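PDB 3E02: 3-keto-5-aminohexanoate cleavage protein from Burkholderia xenovorans LB400, which is a zinc-binding protein of the beta-keto acid cleavage family and probably cleaves 3-keto-5-aminohexanoate or a related beta-keto acid. Local coordinates for residues M93-R98 and F152-R157; L231-A236 and M241-M246. One frame throughout, in Å; residues are numbered along the deposited sequence. Where two conformers were deposited one is given.

Contact 1 (93-98 with 152-157) joins the starts of two helices, 95-105 and 152-163, at the surface, whereas contact 2 (231-236 with 241-246) packs helix 240-249 onto strand 229-235 in the interior. Together they illustrate the strand-then-helix repeat of a TIM barrel, seen once from helix to helix and once from helix to strand. Both segments of contact 1 come earlier in the chain than those of contact 2. The two lie on opposite sides of the chain's centre, their own centres 27 Å apart and their nearest atoms about 14 Å apart, and do not touch. Contact 2 includes barrel strand 229-235, while helices 95-105 and 152-163 come after strands 82-85 and 109-113 of the same sheet.

Contact 1 (M93-R98 and F152-R157); sequences MSLDER and FSQIER
The apolar part centres on Leu95, whose CD2 methyl sits 3.6 Å from Gln154 CG and 3.5 Å from Arg157 NH1. With CG anti to the backbone N (chi1 -169°), CD2 is carried toward helix 152-163, and the leucine lies alongside Gln154 and Arg157, pointing the other way. The amide oxygen of Gln154 turns to Ser149 and to the backbone of Thr151, leaving mainly its aliphatic stem to meet the leucine.

The polar part is a salt bridge at the exposed border. Arg157, extended from CG to NE, presents its guanidinium end-on, and both terminal nitrogens grip one oxygen: NH2 lies 3.1 Å and NH1 3.2 Å from Asp96 OD1. The carboxylate and guanidinium planes stand 87° apart, and both bonds are bent. Arg157 NE is held by Glu161, which further fixes the guanidinium.

A capping box, with Ser94 at the N-cap, begins helix 95-105: Ser94 N donates to Glu97 OE2 at 3.1 Å, while Glu97 N returns a weak bond to Ser94 OG.

The contact thus bridges the N-terminal turns of helices 95-105 and 152-163. Helix 176-187 packs against Phe152 and Ile155, and a second subunit meets Ser153 and Gln154.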
loop_
_atom_site.group_PDB
_atom_site.type_symbol
_atom_site.label_atom_id
_atom_site.label_comp_id
_atom_site.label_asym_id
_atom_site.label_seq_id
_atom_site.Cartn_x
_atom_site.Cartn_y
_atom_site.Cartn_z
HETATM N N MSE A 93 7.279 29.387 20.434
HETATM C CA MSE A 93 8.648 29.922 20.596
HETATM C C MSE A 93 9.302 30.198 19.255
HETATM O O MSE A 93 9.004 29.524 18.271
HETATM C CB MSE A 93 9.530 28.940 21.364
HETATM C CG MSE A 93 9.067 28.718 22.774
HETATM SE SE MSE A 93 10.251 27.498 23.687
HETATM C CE MSE A 93 9.274 27.413 25.407
ATOM N N SER A 94 10.198 31.180 19.232
ATOM C CA SER A 94 10.947 31.538 18.028
ATOM C C SER A 94 12.075 30.523 17.827
ATOM O O SER A 94 12.391 29.764 18.745
ATOM C CB SER A 94 11.551 32.921 18.179
ATOM O OG SER A 94 12.433 32.953 19.293
ATOM N N LEU A 95 12.696 30.531 16.648
ATOM C CA LEU A 95 13.794 29.591 16.368
ATOM C C LEU A 95 15.010 29.856 17.264
ATOM O O LEU A 95 15.679 28.896 17.662
ATOM C CB LEU A 95 14.199 29.570 14.880
ATOM C CG LEU A 95 15.155 28.428 14.454
ATOM C CD1 LEU A 95 14.564 27.027 14.718
ATOM C CD2 LEU A 95 15.533 28.558 13.002
ATOM N N ASP A 96 15.279 31.132 17.575
ATOM C CA ASP A 96 16.377 31.531 18.491
ATOM C C ASP A 96 16.194 30.861 19.842
ATOM O O ASP A 96 17.116 30.209 20.336
ATOM C CB ASP A 96 16.422 33.055 18.729
ATOM C CG ASP A 96 16.926 33.858 17.523
ATOM O OD1 ASP A 96 17.549 33.298 16.595
ATOM O OD2 ASP A 96 16.711 35.095 17.526
ATOM N N GLU A 97 14.999 31.017 20.418
ATOM C CA GLU A 97 14.669 30.367 21.687
ATOM C C GLU A 97 14.804 28.842 21.569
ATOM O O GLU A 97 15.369 28.189 22.428
ATOM C CB GLU A 97 13.227 30.625 22.098
ATOM C CG GLU A 97 12.827 32.027 22.447
ATOM C CD GLU A 97 11.321 32.087 22.668
ATOM O OE1 GLU A 97 10.854 31.452 23.645
ATOM O OE2 GLU A 97 10.615 32.738 21.863
ATOM N N ARG A 98 14.260 28.298 20.485
ATOM C CA ARG A 98 14.253 26.852 20.265
ATOM C C ARG A 98 15.627 26.187 20.156
ATOM O O ARG A 98 15.812 25.105 20.716
ATOM C CB ARG A 98 13.398 26.516 19.055
ATOM C CG ARG A 98 11.902 26.727 19.311
ATOM C CD ARG A 98 11.161 26.685 18.002
ATOM N NE ARG A 98 11.378 25.388 17.357
ATOM C CZ ARG A 98 11.015 25.064 16.118
ATOM N NH1 ARG A 98 10.382 25.920 15.336
ATOM N NH2 ARG A 98 11.284 23.849 15.657
ATOM N N PHE A 152 12.480 25.418 5.008
ATOM C CA PHE A 152 13.747 24.895 4.483
ATOM C C PHE A 152 14.951 25.711 4.991
ATOM O O PHE A 152 15.965 25.136 5.353
ATOM C CB PHE A 152 13.713 24.770 2.956
ATOM C CG PHE A 152 12.919 23.593 2.489
ATOM C CD1 PHE A 152 11.546 23.687 2.291
ATOM C CD2 PHE A 152 13.538 22.368 2.288
ATOM C CE1 PHE A 152 10.809 22.579 1.867
ATOM C CE2 PHE A 152 12.817 21.259 1.869
ATOM C CZ PHE A 152 11.461 21.357 1.664
ATOM N N SER A 153 14.814 27.035 5.056
ATOM C CA SER A 153 15.872 27.890 5.626
ATOM C C SER A 153 16.133 27.586 7.113
ATOM O O SER A 153 17.292 27.504 7.544
ATOM C CB SER A 153 15.536 29.369 5.452
ATOM O OG SER A 153 15.461 29.691 4.076
ATOM N N GLN A 154 15.065 27.416 7.881
ATOM C CA GLN A 154 15.171 27.107 9.321
ATOM C C GLN A 154 15.842 25.753 9.550
ATOM O O GLN A 154 16.726 25.631 10.400
ATOM C CB GLN A 154 13.804 27.171 10.007
ATOM C CG GLN A 154 13.277 28.594 10.149
ATOM C CD GLN A 154 11.914 28.656 10.805
ATOM O OE1 GLN A 154 11.006 27.879 10.488
ATOM N NE2 GLN A 154 11.754 29.595 11.726
ATOM N N ILE A 155 15.430 24.746 8.779
ATOM C CA ILE A 155 16.018 23.399 8.879
ATOM C C ILE A 155 17.509 23.449 8.545
ATOM O O ILE A 155 18.328 22.911 9.294
ATOM C CB ILE A 155 15.291 22.369 7.988
ATOM C CG1 ILE A 155 13.833 22.186 8.460
ATOM C CG2 ILE A 155 16.038 21.026 8.043
ATOM C CD1 ILE A 155 12.905 21.528 7.418
ATOM N N GLU A 156 17.854 24.119 7.446
ATOM C CA GLU A 156 19.255 24.259 7.038
ATOM C C GLU A 156 20.116 24.933 8.121
ATOM O O GLU A 156 21.233 24.484 8.355
ATOM C CB GLU A 156 19.361 25.019 5.723
ATOM C CG GLU A 156 20.792 25.073 5.173
ATOM C CD GLU A 156 20.886 25.536 3.736
ATOM O OE1 GLU A 156 19.871 25.499 3.007
ATOM O OE2 GLU A 156 22.003 25.908 3.327
ATOM N N ARG A 157 19.577 25.979 8.765
ATOM C CA ARG A 157 20.264 26.711 9.858
ATOM C C ARG A 157 20.539 25.764 11.031
ATOM O O ARG A 157 21.672 25.675 11.519
ATOM C CB ARG A 157 19.416 27.906 10.333
ATOM C CG ARG A 157 20.036 28.773 11.456
ATOM C CD ARG A 157 19.033 29.746 12.079
ATOM N NE ARG A 157 19.594 30.319 13.307
ATOM C CZ ARG A 157 18.912 30.910 14.294
ATOM N NH1 ARG A 157 17.588 31.091 14.237
ATOM N NH2 ARG A 157 19.592 31.347 15.356
#

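Contact 2 (L231-A236 and M241-M246)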
loop_
_atom_site.group_PDB
_atom_site.type_symbol
_atom_site.label_atom_id
_atom_site.label_comp_id
_atom_site.label_asym_id
_atom_site.label_seq_id
_atom_site.Cartn_x
_atom_site.Cartn_y
_atom_site.Cartn_z
ATOM N N LEU A 231 14.365 3.339 11.343
ATOM C CA LEU A 231 12.979 3.740 11.574
ATOM C C LEU A 231 12.756 3.801 13.079
ATOM O O LEU A 231 13.213 2.913 13.808
ATOM C CB LEU A 231 12.008 2.704 10.987
ATOM C CG LEU A 231 10.499 2.888 11.198
ATOM C CD1 LEU A 231 10.020 4.175 10.516
ATOM C CD2 LEU A 231 9.715 1.662 10.736
ATOM N N SER A 232 12.108 4.877 13.538
ATOM C CA SER A 232 11.597 4.970 14.901
ATOM C C SER A 232 10.159 5.488 14.777
ATOM O O SER A 232 9.786 6.138 13.771
ATOM C CB SER A 232 12.472 5.833 15.804
ATOM O OG SER A 232 12.038 5.733 17.160
ATOM N N VAL A 233 9.344 5.182 15.778
ATOM C CA VAL A 233 7.936 5.546 15.767
ATOM C C VAL A 233 7.466 6.040 17.143
ATOM O O VAL A 233 7.889 5.514 18.177
ATOM C CB VAL A 233 7.045 4.329 15.336
ATOM C CG1 VAL A 233 5.568 4.586 15.558
ATOM C CG2 VAL A 233 7.308 3.919 13.859
ATOM N N LEU A 234 6.640 7.082 17.119
ATOM C CA LEU A 234 5.884 7.535 18.293
ATOM C C LEU A 234 4.450 7.730 17.817
ATOM O O LEU A 234 4.213 8.058 16.636
ATOM C CB LEU A 234 6.439 8.832 18.887
ATOM C CG LEU A 234 6.025 10.199 18.325
ATOM C CD1 LEU A 234 4.649 10.657 18.872
ATOM C CD2 LEU A 234 7.064 11.249 18.621
ATOM N N ALA A 235 3.496 7.549 18.726
ATOM C CA ALA A 235 2.085 7.835 18.424
ATOM C C ALA A 235 1.428 8.426 19.654
ATOM O O ALA A 235 1.794 8.086 20.785
ATOM C CB ALA A 235 1.350 6.615 17.901
ATOM N N ALA A 236 0.486 9.342 19.425
ATOM C CA ALA A 236 -0.185 10.067 20.502
ATOM C C ALA A 236 -1.201 9.216 21.279
ATOM O O ALA A 236 -1.928 8.405 20.693
ATOM C CB ALA A 236 -0.887 11.320 19.926
HETATM N N MSE A 241 1.087 2.408 22.220
HETATM C CA MSE A 241 1.514 0.999 22.280
HETATM C C MSE A 241 1.336 0.187 20.995
HETATM O O MSE A 241 2.280 -0.505 20.590
HETATM C CB MSE A 241 0.956 0.292 23.521
HETATM C CG MSE A 241 1.573 0.847 24.801
HETATM SE SE MSE A 241 3.511 0.555 24.948
HETATM C CE MSE A 241 3.862 1.759 26.415
ATOM N N PRO A 242 0.155 0.256 20.353
ATOM C CA PRO A 242 0.004 -0.441 19.058
ATOM C C PRO A 242 0.995 0.027 18.001
ATOM O O PRO A 242 1.560 -0.803 17.294
ATOM C CB PRO A 242 -1.426 -0.087 18.624
ATOM C CG PRO A 242 -2.104 0.343 19.831
ATOM C CD PRO A 242 -1.119 0.845 20.799
ATOM N N PHE A 243 1.216 1.339 17.910
ATOM C CA PHE A 243 2.165 1.870 16.903
ATOM C C PHE A 243 3.618 1.486 17.142
ATOM O O PHE A 243 4.282 1.084 16.200
ATOM C CB PHE A 243 2.015 3.378 16.684
ATOM C CG PHE A 243 1.050 3.692 15.600
ATOM C CD1 PHE A 243 -0.313 3.461 15.775
ATOM C CD2 PHE A 243 1.509 4.102 14.354
ATOM C CE1 PHE A 243 -1.217 3.701 14.735
ATOM C CE2 PHE A 243 0.619 4.341 13.317
ATOM C CZ PHE A 243 -0.728 4.131 13.498
ATOM N N VAL A 244 4.095 1.595 18.379
ATOM C CA VAL A 244 5.477 1.203 18.685
ATOM C C VAL A 244 5.657 -0.320 18.576
ATOM O O VAL A 244 6.737 -0.754 18.216
ATOM C CB VAL A 244 6.013 1.763 20.008
ATOM C CG1 VAL A 244 6.026 3.311 19.945
ATOM C CG2 VAL A 244 5.229 1.258 21.230
ATOM N N THR A 245 4.615 -1.110 18.883
ATOM C CA THR A 245 4.664 -2.579 18.687
ATOM C C THR A 245 4.787 -2.879 17.180
ATOM O O THR A 245 5.600 -3.721 16.764
ATOM C CB THR A 245 3.473 -3.287 19.315
ATOM O OG1 THR A 245 3.443 -2.970 20.714
ATOM C CG2 THR A 245 3.558 -4.824 19.128
HETATM N N MSE A 246 3.990 -2.181 16.368
HETATM C CA MSE A 246 4.049 -2.289 14.895
HETATM C C MSE A 246 5.485 -1.968 14.420
HETATM O O MSE A 246 6.060 -2.701 13.606
HETATM C CB MSE A 246 2.981 -1.350 14.282
HETATM C CG MSE A 246 2.544 -1.548 12.837
HETATM SE SE MSE A 246 0.571 -1.072 12.777
HETATM C CE MSE A 246 0.623 0.591 13.520
#
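Strand 229-235, helix 240-249 and strand 253-256 form a beta-alpha-beta unit of the TIM barrel, and here the helix folds back over the strand that precedes it. The short axes run nearly antiparallel, at 170°, and approach to 7.1 Å.

The interface is made by Val233 and Ala235 on the strand and Phe243 and Val244 on the helix. Ala235 CB meets Phe243 CB at 3.5 Å, beside the root of the aromatic side chain, and stays close to the ring carbon CG at 3.7 Å. Val233 crosses the phenylalanine obliquely: its CG1, anti to the backbone N (chi1 169°), lies near the plane of the ring at its edge and is 3.9 Å from Phe243 CB. The same methyl is 3.8 Å from the carbonyl oxygen Phe243 O. The next residue, Val244, turns CG1 to the strand backbone, 3.4 Å from Val233 O. No hydrogen bond crosses between the segments, so this joint rests on apolar packing and van der Waals contact.

Within the helix, the selenomethionine Met246 places CE over one face of the Phe243 ring in one of two conformers, so this cover is doubtful.

In the barrel, strand 229-235 runs between strands 195-201 and 253-256, with parallel pairing to each. Phe201 meets the Phe243 ring, helix 273-286 packs on Val244 through Ile280, and a third subunit touches Pro242 and Met246.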